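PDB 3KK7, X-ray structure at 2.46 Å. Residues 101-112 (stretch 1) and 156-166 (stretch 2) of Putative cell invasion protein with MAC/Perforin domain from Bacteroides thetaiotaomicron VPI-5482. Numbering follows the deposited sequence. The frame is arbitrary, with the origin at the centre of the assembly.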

# COMPACT_ATOMS: atom_id res chain seq x y z
N THR A 101 -21.83 18.96 -11.70
CA THR A 101 -21.00 19.86 -10.91
C THR A 101 -21.16 19.36 -9.50
O THR A 101 -22.14 18.71 -9.19
CB THR A 101 -21.45 21.31 -10.99
OG1 THR A 101 -22.76 21.44 -10.42
CG2 THR A 101 -21.49 21.79 -12.42
N GLU A 102 -20.20 19.65 -8.65
CA GLU A 102 -20.20 19.18 -7.27
C GLU A 102 -19.48 20.21 -6.40
O GLU A 102 -18.40 20.68 -6.75
CB GLU A 102 -19.46 17.84 -7.20
CG GLU A 102 -19.96 16.87 -6.14
CD GLU A 102 -21.14 16.00 -6.62
OE1 GLU A 102 -20.97 15.23 -7.60
OE2 GLU A 102 -22.24 16.07 -6.00
N THR A 103 -20.09 20.58 -5.28
CA THR A 103 -19.37 21.33 -4.26
C THR A 103 -19.47 20.55 -2.95
O THR A 103 -20.49 19.92 -2.65
CB THR A 103 -19.88 22.76 -4.09
OG1 THR A 103 -21.25 22.72 -3.71
CG2 THR A 103 -19.74 23.54 -5.40
N LYS A 104 -18.37 20.51 -2.21
CA LYS A 104 -18.32 19.86 -0.92
C LYS A 104 -17.48 20.78 -0.06
O LYS A 104 -16.47 21.29 -0.52
CB LYS A 104 -17.59 18.50 -0.94
CG LYS A 104 -17.74 17.59 -2.14
CD LYS A 104 -16.50 16.66 -2.19
CE LYS A 104 -16.57 15.52 -3.23
NZ LYS A 104 -15.37 14.64 -3.09
N ALA A 105 -17.88 20.96 1.19
CA ALA A 105 -17.11 21.73 2.17
C ALA A 105 -16.92 20.85 3.39
O ALA A 105 -17.80 20.09 3.75
CB ALA A 105 -17.84 23.03 2.53
N LEU A 106 -15.76 20.95 4.02
CA LEU A 106 -15.49 20.20 5.24
C LEU A 106 -14.81 21.11 6.27
O LEU A 106 -13.83 21.77 5.96
CB LEU A 106 -14.57 19.03 4.93
CG LEU A 106 -14.30 18.06 6.07
CD1 LEU A 106 -15.64 17.42 6.54
CD2 LEU A 106 -13.29 17.01 5.59
N SER A 107 -15.34 21.13 7.48
CA SER A 107 -14.71 21.83 8.58
C SER A 107 -14.28 20.81 9.61
O SER A 107 -15.03 19.87 9.91
CB SER A 107 -15.70 22.76 9.23
OG SER A 107 -16.22 23.67 8.29
N TYR A 108 -13.09 21.02 10.18
CA TYR A 108 -12.52 20.08 11.13
C TYR A 108 -11.59 20.78 12.12
O TYR A 108 -10.66 21.48 11.73
CB TYR A 108 -11.83 18.91 10.40
CG TYR A 108 -10.73 19.24 9.39
CD1 TYR A 108 -11.02 19.78 8.13
CD2 TYR A 108 -9.39 18.96 9.69
CE1 TYR A 108 -9.99 20.07 7.20
CE2 TYR A 108 -8.35 19.22 8.78
CZ TYR A 108 -8.65 19.78 7.54
OH TYR A 108 -7.62 20.03 6.65
N SER A 109 -11.88 20.56 13.40
CA SER A 109 -11.12 21.13 14.52
C SER A 109 -9.83 20.40 14.80
O SER A 109 -9.03 20.87 15.62
CB SER A 109 -11.93 21.06 15.81
OG SER A 109 -13.01 21.96 15.75
N ASP A 110 -9.63 19.25 14.19
CA ASP A 110 -8.40 18.51 14.42
C ASP A 110 -8.31 17.40 13.39
O ASP A 110 -9.26 17.19 12.61
CB ASP A 110 -8.28 17.99 15.87
CG ASP A 110 -9.22 16.84 16.18
OD1 ASP A 110 -9.44 15.95 15.33
OD2 ASP A 110 -9.75 16.81 17.31
N PHE A 111 -7.19 16.68 13.41
CA PHE A 111 -6.89 15.76 12.33
C PHE A 111 -7.60 14.43 12.45
O PHE A 111 -7.67 13.71 11.48
CB PHE A 111 -5.38 15.71 12.10
CG PHE A 111 -4.85 17.04 11.66
CD1 PHE A 111 -5.05 17.49 10.36
CD2 PHE A 111 -4.30 17.92 12.57
CE1 PHE A 111 -4.63 18.79 9.97
CE2 PHE A 111 -3.89 19.20 12.20
CZ PHE A 111 -4.06 19.63 10.90
N ASP A 112 -8.22 14.13 13.58
CA ASP A 112 -9.13 12.99 13.62
C ASP A 112 -10.46 13.39 13.05
O ASP A 112 -11.08 12.64 12.29
CB ASP A 112 -9.29 12.45 15.03
CG ASP A 112 -8.08 11.70 15.49
OD1 ASP A 112 -7.30 11.21 14.63
OD2 ASP A 112 -7.91 11.56 16.72
N LYS A 156 -8.08 27.20 19.75
CA LYS A 156 -8.85 28.11 18.92
C LYS A 156 -8.83 27.78 17.43
O LYS A 156 -9.58 28.36 16.66
CB LYS A 156 -8.35 29.55 19.12
CG LYS A 156 -8.34 30.03 20.57
CD LYS A 156 -8.15 31.53 20.70
CE LYS A 156 -8.18 31.95 22.19
NZ LYS A 156 -6.89 31.61 22.87
N VAL A 157 -7.97 26.85 17.04
CA VAL A 157 -7.77 26.53 15.64
C VAL A 157 -8.88 25.65 15.08
O VAL A 157 -9.32 24.69 15.73
CB VAL A 157 -6.39 25.82 15.46
CG1 VAL A 157 -6.28 25.14 14.11
CG2 VAL A 157 -5.27 26.84 15.66
N VAL A 158 -9.37 26.00 13.89
CA VAL A 158 -10.22 25.11 13.11
C VAL A 158 -9.80 25.16 11.65
O VAL A 158 -9.35 26.20 11.16
CB VAL A 158 -11.73 25.39 13.31
CG1 VAL A 158 -12.10 26.78 12.88
CG2 VAL A 158 -12.56 24.38 12.58
N HIS A 159 -9.92 24.02 10.96
CA HIS A 159 -9.52 23.88 9.55
C HIS A 159 -10.71 23.71 8.63
O HIS A 159 -11.77 23.25 9.05
CB HIS A 159 -8.59 22.71 9.37
CG HIS A 159 -7.50 22.68 10.39
ND1 HIS A 159 -6.33 23.38 10.23
CD2 HIS A 159 -7.41 22.05 11.58
CE1 HIS A 159 -5.57 23.19 11.30
NE2 HIS A 159 -6.20 22.39 12.13
N GLY A 160 -10.51 24.07 7.37
CA GLY A 160 -11.58 24.01 6.35
C GLY A 160 -11.04 23.52 5.02
O GLY A 160 -9.88 23.73 4.72
N GLU A 161 -11.88 22.84 4.26
CA GLU A 161 -11.56 22.45 2.88
C GLU A 161 -12.78 22.67 2.01
O GLU A 161 -13.91 22.42 2.44
CB GLU A 161 -11.10 21.00 2.80
CG GLU A 161 -10.62 20.59 1.40
CD GLU A 161 -10.27 19.13 1.28
OE1 GLU A 161 -10.26 18.41 2.29
OE2 GLU A 161 -10.01 18.68 0.16
N LEU A 162 -12.55 23.17 0.80
CA LEU A 162 -13.64 23.35 -0.17
C LEU A 162 -13.25 22.61 -1.43
O LEU A 162 -12.06 22.55 -1.76
CB LEU A 162 -13.89 24.85 -0.47
CG LEU A 162 -14.92 25.31 -1.51
CD1 LEU A 162 -16.33 24.85 -1.16
CD2 LEU A 162 -14.92 26.86 -1.69
N SER A 163 -14.24 22.03 -2.11
CA SER A 163 -14.02 21.42 -3.41
C SER A 163 -15.07 21.88 -4.41
O SER A 163 -16.27 21.86 -4.14
CB SER A 163 -14.01 19.90 -3.32
OG SER A 163 -13.46 19.36 -4.50
N ILE A 164 -14.59 22.32 -5.56
CA ILE A 164 -15.44 22.83 -6.61
C ILE A 164 -15.04 22.04 -7.82
O ILE A 164 -13.88 22.14 -8.25
CB ILE A 164 -15.19 24.34 -6.84
CG1 ILE A 164 -15.54 25.11 -5.56
CG2 ILE A 164 -15.99 24.88 -8.04
CD1 ILE A 164 -15.44 26.59 -5.68
N GLU A 165 -15.96 21.24 -8.35
CA GLU A 165 -15.64 20.27 -9.40
C GLU A 165 -16.59 20.35 -10.59
O GLU A 165 -17.83 20.32 -10.43
CB GLU A 165 -15.71 18.84 -8.84
CG GLU A 165 -14.82 18.66 -7.66
CD GLU A 165 -14.73 17.23 -7.14
OE1 GLU A 165 -15.69 16.42 -7.29
OE2 GLU A 165 -13.68 16.96 -6.55
N VAL A 166 -16.02 20.45 -11.78
CA VAL A 166 -16.81 20.23 -12.97
C VAL A 166 -16.48 18.81 -13.42
O VAL A 166 -15.33 18.49 -13.74
CB VAL A 166 -16.54 21.25 -14.02
CG1 VAL A 166 -17.44 20.98 -15.24
CG2 VAL A 166 -16.81 22.61 -13.43
O HOH W 1 -7.56 22.48 5.92

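Two neighbouring antiparallel β-strands, 101-108 and 157-166, are held together here by a regular backbone ladder, to which side chains add a cluster of rings at one end. As in any antiparallel pair, wide and narrow pairings alternate. E102 with E165, K104 with S163, L106 with E161 and Y108 with H159 are the hydrogen-bonded pairs, each joined by two reciprocal N-H...O bonds; L106 N to E161 O and E161 N to L106 O both measure 2.8 Å. Alternating with them are the non-hydrogen-bonded pairs, where the strands draw closer and CA-H...O contacts help fill the gap, as from T103 CA to S163 O at 3.1 Å.

Alternation also sorts the side chains. A105 and L162 share one face and meet lightly, A105 CB lying 4.4 Å from L162 CD1. The other face carries the hydrogen-bonded pairs. There H159 is the centrepiece: its CB sits over the Y108 ring, 3.5 Å from the centroid, a CH-π contact, while F111 CZ lies over a face of the imidazole, 3.7 Å from H159 NE2. A water bridges Y108 OH (2.6 Å) and G160 O (2.9 Å). Further along, K104 NZ stands 4.5 Å from E165 OE2, too far for a salt bridge, so any attraction is long-range.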